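Local coordinates for hypothetical protein EF2904 (Enterococcus faecalis, PDB 2AZ4) that is of unknown function but carries two zinc ions in a metallo-beta-lactamase fold and may, like relatives, bind RNA and act as an exonuclease, at residues A5-F11 against V22-K28; H85-F89 against I153-E157; E248-R254 against K274-T278; Y299-E303 against W330-N334. All coordinates share one frame; numbering follows the deposited sequence.

Contact 1. Residues A5-F11 against V22-K28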
loop_
_atom_site.group_PDB
_atom_site.type_symbol
_atom_site.label_atom_id
_atom_site.label_comp_id
_atom_site.label_asym_id
_atom_site.label_seq_id
_atom_site.Cartn_x
_atom_site.Cartn_y
_atom_site.Cartn_z
ATOM N N ALA A 5 -4.147 -25.302 25.330
ATOM C CA ALA A 5 -4.828 -24.135 24.690
ATOM C C ALA A 5 -4.526 -24.091 23.196
ATOM O O ALA A 5 -3.389 -24.303 22.768
ATOM C CB ALA A 5 -4.414 -22.835 25.362
ATOM N N LYS A 6 -5.560 -23.821 22.411
ATOM C CA LYS A 6 -5.452 -23.824 20.965
ATOM C C LYS A 6 -5.067 -22.435 20.436
ATOM O O LYS A 6 -5.374 -21.414 21.062
ATOM C CB LYS A 6 -6.763 -24.318 20.344
ATOM C CG LYS A 6 -7.185 -25.734 20.789
ATOM C CD LYS A 6 -6.301 -26.836 20.176
ATOM C CE LYS A 6 -6.698 -28.249 20.644
ATOM N NZ LYS A 6 -5.727 -28.832 21.625
ATOM N N THR A 7 -4.350 -22.418 19.318
ATOM C CA THR A 7 -4.093 -21.193 18.563
ATOM C C THR A 7 -5.102 -21.224 17.418
ATOM O O THR A 7 -5.119 -22.166 16.627
ATOM C CB THR A 7 -2.624 -21.107 18.052
ATOM O OG1 THR A 7 -1.716 -21.053 19.163
ATOM C CG2 THR A 7 -2.408 -19.859 17.194
ATOM N N THR A 8 -5.976 -20.231 17.341
ATOM C CA THR A 8 -6.970 -20.201 16.265
ATOM C C THR A 8 -6.745 -19.008 15.320
ATOM O O THR A 8 -6.588 -17.875 15.778
ATOM C CB THR A 8 -8.417 -20.160 16.832
ATOM O OG1 THR A 8 -8.595 -21.241 17.751
ATOM C CG2 THR A 8 -9.459 -20.314 15.708
ATOM N N VAL A 9 -6.745 -19.282 14.021
ATOM C CA VAL A 9 -6.676 -18.280 12.968
ATOM C C VAL A 9 -8.041 -18.173 12.276
ATOM O O VAL A 9 -8.578 -19.182 11.814
ATOM C CB VAL A 9 -5.619 -18.664 11.891
ATOM C CG1 VAL A 9 -5.365 -17.520 10.942
ATOM C CG2 VAL A 9 -4.302 -19.124 12.519
ATOM N N THR A 10 -8.591 -16.962 12.191
ATOM C CA THR A 10 -9.900 -16.735 11.589
ATOM C C THR A 10 -9.765 -15.765 10.449
ATOM O O THR A 10 -9.198 -14.680 10.626
ATOM C CB THR A 10 -10.921 -16.108 12.552
ATOM O OG1 THR A 10 -10.983 -16.848 13.769
ATOM C CG2 THR A 10 -12.325 -16.092 11.919
ATOM N N PHE A 11 -10.315 -16.139 9.300
ATOM C CA PHE A 11 -10.292 -15.305 8.098
ATOM C C PHE A 11 -11.589 -14.518 7.978
ATOM O O PHE A 11 -12.526 -14.901 7.265
ATOM C CB PHE A 11 -9.985 -16.154 6.860
ATOM C CG PHE A 11 -8.644 -16.820 6.939
ATOM C CD1 PHE A 11 -7.505 -16.205 6.380
ATOM C CD2 PHE A 11 -8.493 -18.038 7.625
ATOM C CE1 PHE A 11 -6.249 -16.798 6.496
ATOM C CE2 PHE A 11 -7.237 -18.638 7.745
ATOM C CZ PHE A 11 -6.109 -18.014 7.180
ATOM N N VAL A 22 -8.682 -9.129 6.761
ATOM C CA VAL A 22 -8.686 -8.976 8.203
ATOM C C VAL A 22 -8.639 -10.394 8.746
ATOM O O VAL A 22 -9.583 -11.179 8.570
ATOM C CB VAL A 22 -9.934 -8.223 8.737
ATOM C CG1 VAL A 22 -9.891 -8.119 10.252
ATOM C CG2 VAL A 22 -10.074 -6.820 8.087
ATOM N N ILE A 23 -7.523 -10.714 9.383
ATOM C CA ILE A 23 -7.317 -12.016 9.955
ATOM C C ILE A 23 -7.107 -11.808 11.431
ATOM O O ILE A 23 -6.474 -10.828 11.839
ATOM C CB ILE A 23 -6.090 -12.718 9.288
ATOM C CG1 ILE A 23 -6.406 -13.003 7.805
ATOM C CG2 ILE A 23 -5.663 -13.946 10.044
ATOM C CD1 ILE A 23 -5.164 -13.283 6.942
ATOM N N GLU A 24 -7.657 -12.735 12.205
ATOM C CA GLU A 24 -7.467 -12.808 13.640
ATOM C C GLU A 24 -6.634 -14.018 14.012
ATOM O O GLU A 24 -6.829 -15.118 13.479
ATOM C CB GLU A 24 -8.814 -12.903 14.354
ATOM C CG GLU A 24 -8.690 -13.005 15.860
ATOM C CD GLU A 24 -10.038 -13.146 16.550
ATOM O OE1 GLU A 24 -11.069 -13.156 15.853
ATOM O OE2 GLU A 24 -10.065 -13.254 17.791
ATOM N N VAL A 25 -5.708 -13.801 14.929
ATOM C CA VAL A 25 -4.955 -14.875 15.543
ATOM C C VAL A 25 -5.212 -14.769 17.029
ATOM O O VAL A 25 -4.965 -13.722 17.627
ATOM C CB VAL A 25 -3.435 -14.818 15.236
ATOM C CG1 VAL A 25 -2.716 -15.984 15.937
ATOM C CG2 VAL A 25 -3.193 -14.919 13.729
ATOM N N ALA A 26 -5.747 -15.839 17.609
ATOM C CA ALA A 26 -6.112 -15.864 19.034
ATOM C C ALA A 26 -5.481 -17.031 19.793
ATOM O O ALA A 26 -5.391 -18.150 19.278
ATOM C CB ALA A 26 -7.608 -15.909 19.191
ATOM N N TYR A 27 -5.069 -16.735 21.023
ATOM C CA TYR A 27 -4.448 -17.678 21.936
ATOM C C TYR A 27 -4.723 -17.228 23.372
ATOM O O TYR A 27 -4.347 -16.113 23.760
ATOM C CB TYR A 27 -2.929 -17.736 21.735
ATOM C CG TYR A 27 -2.258 -18.770 22.622
ATOM C CD1 TYR A 27 -2.333 -20.129 22.311
ATOM C CD2 TYR A 27 -1.555 -18.390 23.764
ATOM C CE1 TYR A 27 -1.721 -21.091 23.112
ATOM C CE2 TYR A 27 -0.952 -19.347 24.586
ATOM C CZ TYR A 27 -1.037 -20.698 24.241
ATOM O OH TYR A 27 -0.423 -21.647 25.021
ATOM N N LYS A 28 -5.353 -18.117 24.142
ATOM C CA LYS A 28 -5.818 -17.844 25.513
ATOM C C LYS A 28 -6.633 -16.550 25.540
ATOM O O LYS A 28 -7.567 -16.411 24.761
ATOM C CB LYS A 28 -4.669 -17.840 26.532
ATOM C CG LYS A 28 -4.032 -19.204 26.779
ATOM C CD LYS A 28 -2.892 -19.053 27.768
ATOM C CE LYS A 28 -2.506 -20.370 28.403
ATOM N NZ LYS A 28 -1.348 -20.174 29.342
HETATM O O HOH W 1 -6.446 -20.656 23.497
HETATM O O HOH W 2 -12.759 -15.543 15.690
#
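Thr8 faces Ala26 and Thr10 faces Glu24 across an antiparallel beta hairpin whose strands, 7-11 and 22-27, run at 167° with axes that approach to 4.7 Å. Each of these two pairs is closed by reciprocal N-H to O bonds, all near 2.9 Å, as between Thr8 N and Ala26 O. Val9 and Val25 form the non-hydrogen-bonded pair between them, and there Val9 CA-H points at Glu24 O, 3.2 Å away. Beyond the last regular pair, a water replaces a direct bond: it donates to Lys6 O and accepts from Lys28 N.

The side chains of Thr7, Val9, Phe11, Ile23, Val25 and Tyr27 share one face. Val9 holds CG1 anti to its nitrogen (chi1 -170°), which carries this methyl diagonally over to Ile23 CG2 at 3.7 Å. Ile23 lies alongside Phe11, its CG1 and CD1 both against the CD1-CE1 side of the ring, with Phe11 CD1 to Ile23 CG1 at 3.7 Å. At the other end, Thr7 OG1 comes within 3.3 Å of Tyr27 CD1. On the opposite face Thr10 OG1 and Glu24 OE1 meet through a water.

Val9, Phe11 and Ile23 rest on Met214 of strand 212-216, in the second sheet of the metallo-beta-lactamase sandwich. The chemistry is therefore two-sided: the face toward that strand is mainly apolar around these three residues, with Thr7 OG1 adding a polar bond to Thr179, whereas on the reverse face the water-linked Thr10 and Glu24 are joined by His12, whose NE2 bonds to Glu24 OE1.

Contact 2. Residues H85-F89 against I153-E157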
loop_
_atom_site.group_PDB
_atom_site.type_symbol
_atom_site.label_atom_id
_atom_site.label_comp_id
_atom_site.label_asym_id
_atom_site.label_seq_id
_atom_site.Cartn_x
_atom_site.Cartn_y
_atom_site.Cartn_z
ATOM N N HIS A 85 -6.168 -8.984 26.177
ATOM C CA HIS A 85 -5.102 -8.339 25.381
ATOM C C HIS A 85 -5.488 -8.369 23.915
ATOM O O HIS A 85 -5.750 -9.434 23.367
ATOM C CB HIS A 85 -3.754 -9.062 25.550
ATOM C CG HIS A 85 -3.367 -9.308 26.978
ATOM N ND1 HIS A 85 -2.790 -8.341 27.773
ATOM C CD2 HIS A 85 -3.464 -10.419 27.751
ATOM C CE1 HIS A 85 -2.567 -8.837 28.979
ATOM N NE2 HIS A 85 -2.961 -10.096 28.989
ATOM N N THR A 86 -5.531 -7.188 23.289
ATOM C CA THR A 86 -5.943 -7.060 21.905
ATOM C C THR A 86 -4.986 -6.090 21.248
ATOM O O THR A 86 -4.562 -5.116 21.881
ATOM C CB THR A 86 -7.381 -6.494 21.791
ATOM O OG1 THR A 86 -8.298 -7.295 22.567
ATOM C CG2 THR A 86 -7.827 -6.458 20.321
ATOM N N ALA A 87 -4.645 -6.341 19.983
ATOM C CA ALA A 87 -3.853 -5.373 19.221
ATOM C C ALA A 87 -4.059 -5.562 17.739
ATOM O O ALA A 87 -4.424 -6.658 17.278
ATOM C CB ALA A 87 -2.348 -5.513 19.557
ATOM N N VAL A 88 -3.774 -4.505 16.978
ATOM C CA VAL A 88 -3.966 -4.559 15.546
ATOM C C VAL A 88 -2.647 -4.146 14.902
ATOM O O VAL A 88 -1.979 -3.230 15.368
ATOM C CB VAL A 88 -5.160 -3.661 15.030
ATOM C CG1 VAL A 88 -5.254 -3.662 13.498
ATOM C CG2 VAL A 88 -6.494 -4.090 15.595
ATOM N N PHE A 89 -2.298 -4.826 13.818
ATOM C CA PHE A 89 -1.078 -4.534 13.077
ATOM C C PHE A 89 -1.429 -4.155 11.665
ATOM O O PHE A 89 -2.412 -4.668 11.081
ATOM C CB PHE A 89 -0.135 -5.748 13.103
ATOM C CG PHE A 89 0.358 -6.086 14.460
ATOM C CD1 PHE A 89 1.618 -5.660 14.879
ATOM C CD2 PHE A 89 -0.431 -6.820 15.344
ATOM C CE1 PHE A 89 2.083 -5.966 16.171
ATOM C CE2 PHE A 89 0.014 -7.124 16.645
ATOM C CZ PHE A 89 1.270 -6.683 17.063
ATOM N N ILE A 153 6.595 -7.338 19.339
ATOM C CA ILE A 153 5.540 -6.919 20.262
ATOM C C ILE A 153 4.938 -8.161 20.882
ATOM O O ILE A 153 4.680 -9.145 20.179
ATOM C CB ILE A 153 4.428 -6.100 19.535
ATOM C CG1 ILE A 153 5.004 -4.831 18.859
ATOM C CG2 ILE A 153 3.265 -5.745 20.473
ATOM C CD1 ILE A 153 5.804 -3.868 19.791
ATOM N N LYS A 154 4.686 -8.087 22.192
ATOM C CA LYS A 154 4.040 -9.133 22.964
ATOM C C LYS A 154 2.620 -8.755 23.361
ATOM O O LYS A 154 2.388 -7.724 23.997
ATOM C CB LYS A 154 4.863 -9.439 24.208
ATOM C CG LYS A 154 6.106 -10.234 23.861
ATOM C CD LYS A 154 7.209 -10.057 24.878
ATOM C CE LYS A 154 8.360 -11.044 24.628
ATOM N NZ LYS A 154 9.111 -10.810 23.332
ATOM N N VAL A 155 1.668 -9.575 22.932
ATOM C CA VAL A 155 0.248 -9.338 23.183
ATOM C C VAL A 155 -0.165 -10.611 23.896
ATOM O O VAL A 155 -0.350 -11.653 23.252
ATOM C CB VAL A 155 -0.538 -9.161 21.854
ATOM C CG1 VAL A 155 -2.054 -9.063 22.092
ATOM C CG2 VAL A 155 -0.019 -7.943 21.082
ATOM N N GLY A 156 -0.257 -10.536 25.225
ATOM C CA GLY A 156 -0.348 -11.743 26.050
ATOM C C GLY A 156 0.802 -12.671 25.694
ATOM O O GLY A 156 1.956 -12.250 25.640
ATOM N N GLU A 157 0.476 -13.925 25.404
ATOM C CA GLU A 157 1.483 -14.899 25.020
ATOM C C GLU A 157 1.695 -14.999 23.510
ATOM O O GLU A 157 2.371 -15.910 23.038
ATOM C CB GLU A 157 1.139 -16.257 25.614
ATOM C CG GLU A 157 1.342 -16.296 27.114
ATOM C CD GLU A 157 1.217 -17.713 27.662
ATOM O OE1 GLU A 157 2.084 -18.568 27.338
ATOM O OE2 GLU A 157 0.249 -17.963 28.415
#
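His85, at the start of strand 85-89, lays its imidazole against the turn that follows strand 153-155. Its CG sits anti to the carbonyl carbon (chi1 -50°), and the ring presents one face to Gly156. Gly156 CA stands 4.1 Å from the ring centroid, 25° off the normal, which makes a CH-pi contact displaced toward the rim near CD2. Gly156 N approaches the same face, 3.8 Å from His85 CG. The CB of His85 has a separate partner, Val155 CG1, at 3.9 Å. Thr86 turns the other way and contributes its backbone N, near Val155 CG1. Ala87 comes next, its methyl CB meeting Val155 CG2 at 3.7 Å; CG1 of the valine thus serves His85, and CG2 serves Ala87 and, more loosely, Phe89. Phe89 closes the row by directing the CE1-CZ border of its ring at Ile153: CZ lies 4.1 Å from Ile153 CB, near the ring plane, and the two side chains pass at a slant. Phe89 CZ is also 4.4 Å from Val155 CG2.

Strands 85-89 and 153-155 belong to different sheets, the N-to-C directions of these short strands 138° apart, and their facing side chains pack the two layers of the metallo-beta-lactamase sandwich together. Ile32 of strand 30-34 touches both Phe89 and Val155, and Tyr111 lies against both Phe89 and Ile153. Cohesion between the segments comes from dispersion among methyls and rings, supplemented toward the surface by weakly polar CH-pi contact; no directional polar bond fixes one strand against the other.

Contact 3. Residues E248-R254 against K274-T278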
loop_
_atom_site.group_PDB
_atom_site.type_symbol
_atom_site.label_atom_id
_atom_site.label_comp_id
_atom_site.label_asym_id
_atom_site.label_seq_id
_atom_site.Cartn_x
_atom_site.Cartn_y
_atom_site.Cartn_z
ATOM N N GLU A 248 14.629 11.497 -20.590
ATOM C CA GLU A 248 15.100 12.873 -20.469
ATOM C C GLU A 248 16.176 13.220 -21.513
ATOM O O GLU A 248 16.108 14.260 -22.176
ATOM C CB GLU A 248 15.576 13.167 -19.053
ATOM C CG GLU A 248 14.439 13.209 -18.012
ATOM C CD GLU A 248 14.898 13.791 -16.677
ATOM O OE1 GLU A 248 15.821 14.624 -16.654
ATOM O OE2 GLU A 248 14.332 13.434 -15.638
ATOM N N LEU A 249 17.135 12.316 -21.698
ATOM C CA LEU A 249 18.258 12.556 -22.623
ATOM C C LEU A 249 17.842 12.532 -24.082
ATOM O O LEU A 249 18.467 13.169 -24.926
ATOM C CB LEU A 249 19.388 11.548 -22.372
ATOM C CG LEU A 249 20.022 11.636 -20.978
ATOM C CD1 LEU A 249 21.042 10.502 -20.727
ATOM C CD2 LEU A 249 20.640 12.992 -20.766
ATOM N N GLU A 250 16.780 11.806 -24.382
ATOM C CA GLU A 250 16.229 11.797 -25.735
ATOM C C GLU A 250 15.422 13.082 -26.009
ATOM O O GLU A 250 15.102 13.369 -27.159
ATOM C CB GLU A 250 15.304 10.598 -25.922
ATOM C CG GLU A 250 15.978 9.234 -25.864
ATOM C CD GLU A 250 14.982 8.091 -26.049
ATOM O OE1 GLU A 250 13.756 8.338 -25.994
ATOM O OE2 GLU A 250 15.421 6.937 -26.255
ATOM N N ASN A 251 15.066 13.821 -24.955
ATOM C CA ASN A 251 14.234 15.032 -25.103
ATOM C C ASN A 251 14.792 16.270 -24.388
ATOM O O ASN A 251 14.150 16.798 -23.462
ATOM C CB ASN A 251 12.786 14.757 -24.670
ATOM C CG ASN A 251 12.110 13.690 -25.528
ATOM O OD1 ASN A 251 11.566 13.988 -26.588
ATOM N ND2 ASN A 251 12.153 12.439 -25.069
ATOM N N PRO A 252 15.980 16.748 -24.827
ATOM C CA PRO A 252 16.650 17.885 -24.191
ATOM C C PRO A 252 15.958 19.254 -24.369
ATOM O O PRO A 252 16.247 20.192 -23.612
ATOM C CB PRO A 252 18.039 17.888 -24.845
ATOM C CG PRO A 252 17.833 17.237 -26.171
ATOM C CD PRO A 252 16.772 16.207 -25.956
ATOM N N ASN A 253 15.046 19.356 -25.324
ATOM C CA ASN A 253 14.354 20.621 -25.592
ATOM C C ASN A 253 12.860 20.354 -25.695
ATOM O O ASN A 253 12.312 20.177 -26.792
ATOM C CB ASN A 253 14.901 21.267 -26.880
ATOM C CG ASN A 253 14.341 22.659 -27.126
ATOM O OD1 ASN A 253 13.800 23.295 -26.220
ATOM N ND2 ASN A 253 14.480 23.147 -28.369
ATOM N N ARG A 254 12.216 20.277 -24.535
ATOM C CA ARG A 254 10.868 19.783 -24.439
ATOM C C ARG A 254 10.423 19.837 -22.966
ATOM O O ARG A 254 11.179 19.493 -22.046
ATOM C CB ARG A 254 10.805 18.339 -24.956
ATOM C CG ARG A 254 9.384 17.774 -25.146
ATOM C CD ARG A 254 9.423 16.382 -25.742
ATOM N NE ARG A 254 8.110 15.988 -26.247
ATOM C CZ ARG A 254 7.786 14.787 -26.720
ATOM N NH1 ARG A 254 8.673 13.804 -26.780
ATOM N NH2 ARG A 254 6.557 14.581 -27.146
ATOM N N LYS A 274 18.937 10.539 -9.719
ATOM C CA LYS A 274 19.486 10.231 -11.035
ATOM C C LYS A 274 19.060 11.167 -12.180
ATOM O O LYS A 274 19.700 11.208 -13.226
ATOM C CB LYS A 274 19.169 8.772 -11.387
ATOM C CG LYS A 274 19.862 7.767 -10.466
ATOM C CD LYS A 274 20.221 6.477 -11.206
ATOM C CE LYS A 274 21.132 5.606 -10.377
ATOM N NZ LYS A 274 20.377 4.745 -9.417
ATOM N N SER A 275 17.968 11.903 -11.982
ATOM C CA SER A 275 17.423 12.765 -13.027
ATOM C C SER A 275 18.444 13.797 -13.531
ATOM O O SER A 275 18.957 14.594 -12.729
ATOM C CB SER A 275 16.158 13.469 -12.504
ATOM O OG SER A 275 15.626 14.325 -13.493
ATOM N N PRO A 276 18.769 13.776 -14.853
ATOM C CA PRO A 276 19.691 14.793 -15.377
ATOM C C PRO A 276 19.167 16.212 -15.156
ATOM O O PRO A 276 19.960 17.103 -14.813
ATOM C CB PRO A 276 19.750 14.486 -16.879
ATOM C CG PRO A 276 19.332 13.057 -17.001
ATOM C CD PRO A 276 18.326 12.849 -15.913
ATOM N N ARG A 277 17.855 16.414 -15.335
ATOM C CA ARG A 277 17.228 17.726 -15.069
ATOM C C ARG A 277 16.914 17.859 -13.593
ATOM O O ARG A 277 16.564 16.871 -12.943
ATOM C CB ARG A 277 15.904 17.887 -15.828
ATOM C CG ARG A 277 16.010 17.991 -17.326
ATOM C CD ARG A 277 14.631 18.167 -17.891
ATOM N NE ARG A 277 14.601 18.100 -19.346
ATOM C CZ ARG A 277 13.673 18.685 -20.101
ATOM N NH1 ARG A 277 12.672 19.373 -19.547
ATOM N NH2 ARG A 277 13.740 18.574 -21.414
ATOM N N THR A 278 17.010 19.087 -13.078
ATOM C CA THR A 278 16.557 19.416 -11.736
ATOM C C THR A 278 15.103 19.017 -11.550
ATOM O O THR A 278 14.243 19.443 -12.303
ATOM C CB THR A 278 16.650 20.928 -11.464
ATOM O OG1 THR A 278 18.001 21.368 -11.632
ATOM C CG2 THR A 278 16.171 21.254 -10.057
HETATM O O HOH W 3 16.276 16.549 -20.782
#
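Arg254 O is gripped by both terminal nitrogens of Arg277, at 2.8 Å from NH2 and 2.9 Å from NH1. Arg254 O lies close to the guanidinium plane; NH2 uses a lone pair of the carbonyl, while NH1 arrives nearly along its C=O axis. Arg277 NH2 also makes a weak, bent bond to Asn251 O (2.7 Å), and a water joins Arg277 NE to Glu248 O. The arginine thus pins the turn that follows helix 237-249, reaching it with a chain extended from CG to NE. Glu248 answers from the helix end: its OE1 accepts a hydrogen bond from Arg277 N at 3.0 Å, met nearly head-on, and also lies 3.2 Å from Pro276 CD. Glu248 OE2 is 2.7 Å from Ser275 OG, whose single proton could go to Arg277 O instead. Leu249 CD2 touches Pro276 CG from a right-angled approach.

The contact ties the end of helix 237-249 to the loop between helix 265-274 and strand 278-282. Arg277 also packs on Ile256 of strand 256-260 and donates from NH1 to Tyr328 O, so it reaches two further strands of the parallel sheet.

Contact 4. Residues Y299-E303 against W330-N334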
loop_
_atom_site.group_PDB
_atom_site.type_symbol
_atom_site.label_atom_id
_atom_site.label_comp_id
_atom_site.label_asym_id
_atom_site.label_seq_id
_atom_site.Cartn_x
_atom_site.Cartn_y
_atom_site.Cartn_z
ATOM N N TYR A 299 10.283 22.615 -5.176
ATOM C CA TYR A 299 8.867 22.303 -5.132
ATOM C C TYR A 299 8.029 23.473 -5.596
ATOM O O TYR A 299 8.509 24.585 -5.654
ATOM C CB TYR A 299 8.446 21.941 -3.703
ATOM C CG TYR A 299 8.634 23.092 -2.728
ATOM C CD1 TYR A 299 7.598 23.998 -2.457
ATOM C CD2 TYR A 299 9.856 23.278 -2.078
ATOM C CE1 TYR A 299 7.786 25.041 -1.558
ATOM C CE2 TYR A 299 10.057 24.319 -1.205
ATOM C CZ TYR A 299 9.012 25.179 -0.918
ATOM O OH TYR A 299 9.234 26.220 -0.038
ATOM N N TYR A 300 6.769 23.192 -5.903
ATOM C CA TYR A 300 5.768 24.220 -6.168
ATOM C C TYR A 300 4.512 23.870 -5.383
ATOM O O TYR A 300 4.256 22.694 -5.062
ATOM C CB TYR A 300 5.478 24.373 -7.668
ATOM C CG TYR A 300 4.645 23.270 -8.243
ATOM C CD1 TYR A 300 3.306 23.481 -8.570
ATOM C CD2 TYR A 300 5.193 21.990 -8.438
ATOM C CE1 TYR A 300 2.541 22.453 -9.102
ATOM C CE2 TYR A 300 4.437 20.958 -8.956
ATOM C CZ TYR A 300 3.117 21.190 -9.275
ATOM O OH TYR A 300 2.356 20.164 -9.772
ATOM N N TYR A 301 3.756 24.904 -5.040
ATOM C CA TYR A 301 2.469 24.738 -4.387
ATOM C C TYR A 301 1.355 24.568 -5.392
ATOM O O TYR A 301 1.202 25.375 -6.312
ATOM C CB TYR A 301 2.171 25.942 -3.513
ATOM C CG TYR A 301 2.956 25.939 -2.240
ATOM C CD1 TYR A 301 2.619 25.056 -1.204
ATOM C CD2 TYR A 301 4.000 26.834 -2.041
ATOM C CE1 TYR A 301 3.326 25.043 -0.014
ATOM C CE2 TYR A 301 4.721 26.840 -0.839
ATOM C CZ TYR A 301 4.356 25.926 0.166
ATOM O OH TYR A 301 5.041 25.894 1.344
ATOM N N ALA A 302 0.569 23.511 -5.209
ATOM C CA ALA A 302 -0.648 23.322 -5.987
ATOM C C ALA A 302 -1.867 23.690 -5.128
ATOM O O ALA A 302 -3.008 23.478 -5.525
ATOM C CB ALA A 302 -0.733 21.890 -6.474
ATOM N N GLU A 303 -1.612 24.246 -3.948
ATOM C CA GLU A 303 -2.666 24.645 -3.021
ATOM C C GLU A 303 -2.259 25.971 -2.375
ATOM O O GLU A 303 -1.104 26.381 -2.459
ATOM C CB GLU A 303 -2.891 23.547 -1.966
ATOM C CG GLU A 303 -3.447 22.219 -2.568
ATOM C CD GLU A 303 -3.340 20.973 -1.657
ATOM O OE1 GLU A 303 -3.148 21.099 -0.424
ATOM O OE2 GLU A 303 -3.467 19.842 -2.213
ATOM N N TRP A 330 9.305 18.082 -13.727
ATOM C CA TRP A 330 8.413 18.418 -12.611
ATOM C C TRP A 330 7.158 17.569 -12.471
ATOM O O TRP A 330 6.662 17.002 -13.430
ATOM C CB TRP A 330 8.072 19.905 -12.573
ATOM C CG TRP A 330 7.351 20.505 -13.797
ATOM C CD1 TRP A 330 7.931 20.919 -14.965
ATOM C CD2 TRP A 330 5.951 20.829 -13.906
ATOM N NE1 TRP A 330 6.972 21.460 -15.812
ATOM C CE2 TRP A 330 5.750 21.406 -15.189
ATOM C CE3 TRP A 330 4.843 20.661 -13.057
ATOM C CZ2 TRP A 330 4.480 21.834 -15.637
ATOM C CZ3 TRP A 330 3.556 21.077 -13.514
ATOM C CH2 TRP A 330 3.402 21.669 -14.783
ATOM N N GLN A 331 6.661 17.475 -11.246
ATOM C CA GLN A 331 5.541 16.600 -10.950
ATOM C C GLN A 331 4.244 17.351 -11.248
ATOM O O GLN A 331 3.913 18.330 -10.563
ATOM C CB GLN A 331 5.598 16.166 -9.480
ATOM C CG GLN A 331 4.371 15.378 -8.970
ATOM C CD GLN A 331 4.400 15.124 -7.464
ATOM O OE1 GLN A 331 5.120 15.796 -6.741
ATOM N NE2 GLN A 331 3.590 14.152 -6.980
ATOM N N VAL A 332 3.495 16.906 -12.248
ATOM C CA VAL A 332 2.190 17.549 -12.536
ATOM C C VAL A 332 1.077 16.715 -11.904
ATOM O O VAL A 332 1.048 15.490 -12.066
ATOM C CB VAL A 332 1.956 17.760 -14.058
ATOM C CG1 VAL A 332 2.077 16.436 -14.822
ATOM C CG2 VAL A 332 0.602 18.433 -14.338
ATOM N N VAL A 333 0.180 17.376 -11.167
ATOM C CA VAL A 333 -0.875 16.686 -10.409
ATOM C C VAL A 333 -2.317 17.084 -10.792
ATOM O O VAL A 333 -3.286 16.411 -10.415
ATOM C CB VAL A 333 -0.669 16.861 -8.881
ATOM C CG1 VAL A 333 0.669 16.257 -8.454
ATOM C CG2 VAL A 333 -0.761 18.360 -8.466
ATOM N N ASN A 334 -2.446 18.206 -11.500
ATOM C CA ASN A 334 -3.707 18.730 -11.990
ATOM C C ASN A 334 -3.459 19.858 -13.004
ATOM O O ASN A 334 -2.335 20.079 -13.411
ATOM C CB ASN A 334 -4.609 19.217 -10.840
ATOM C CG ASN A 334 -3.999 20.396 -10.065
ATOM O OD1 ASN A 334 -2.938 20.924 -10.417
ATOM N ND2 ASN A 334 -4.683 20.811 -9.005
HETATM O O HOH W 4 0.036 20.354 -11.276
#
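Tyr300 leaves the backbone with CG tucked between its nitrogen and carbonyl carbon (chi1 75°), and this carries the ring from CB across to segment 330-334. Further out, Trp330 CE3 comes to 4.1 Å from Tyr300 CE2. The indole turns its edge to the face of the phenol in a T-shaped stack: the centroids of the Tyr300 ring and the six-membered ring of Trp330 are 5.7 Å apart, with planes at 85°. Gln331 O lies at the ring edge beside CE2 and CZ, 3.1 Å from CE2. At the tip, Tyr300 OH donates to Gln331 O in a short bond of 2.5 Å, in the carbonyl plane. The hydroxyl oxygen in turn accepts from a water at 2.8 Å, and that water accepts a hydrogen bond from Val333 N (3.0 Å). Val333 CG2 also approaches the phenolic oxygen and reaches Ala302 CB at 4.1 Å.

Strands 298-300 and 328-331 flank strand 278-282 in the parallel sheet, so Tyr300 spans one strand to reach its partner. Leu321 of helix 318-323 touches both Tyr300 and Trp330. The hydrogen bond anchors the phenol tip, the stack with Trp330 restricts the turning of the ring, and the phenolic oxygen, working as donor and acceptor at once, links the end of strand 328-331 to a bound water within a largely buried setting.

The contacts fall into two groups on opposite sides of the chain's centre. Contacts 1 and 2 lie in the metallo-beta-lactamase sandwich, 12 Å apart between centres, and are joined directly: Lys28 NZ forms a salt bridge to Glu157 OE2 at 2.9 Å, and Tyr27 packs on Glu157 CB. Both lie near the metal centre without touching it: in contact 1 the Ile23 side chain is about 12 Å from a zinc ion and about 8 Å from the side chain of the zinc ligand His404; in contact 2 the Phe89 side chain is about 10 Å from those of His92 and His97. Contacts 3 and 4 sit around the parallel sheet, 19 Å apart between centres, away from the zinc site.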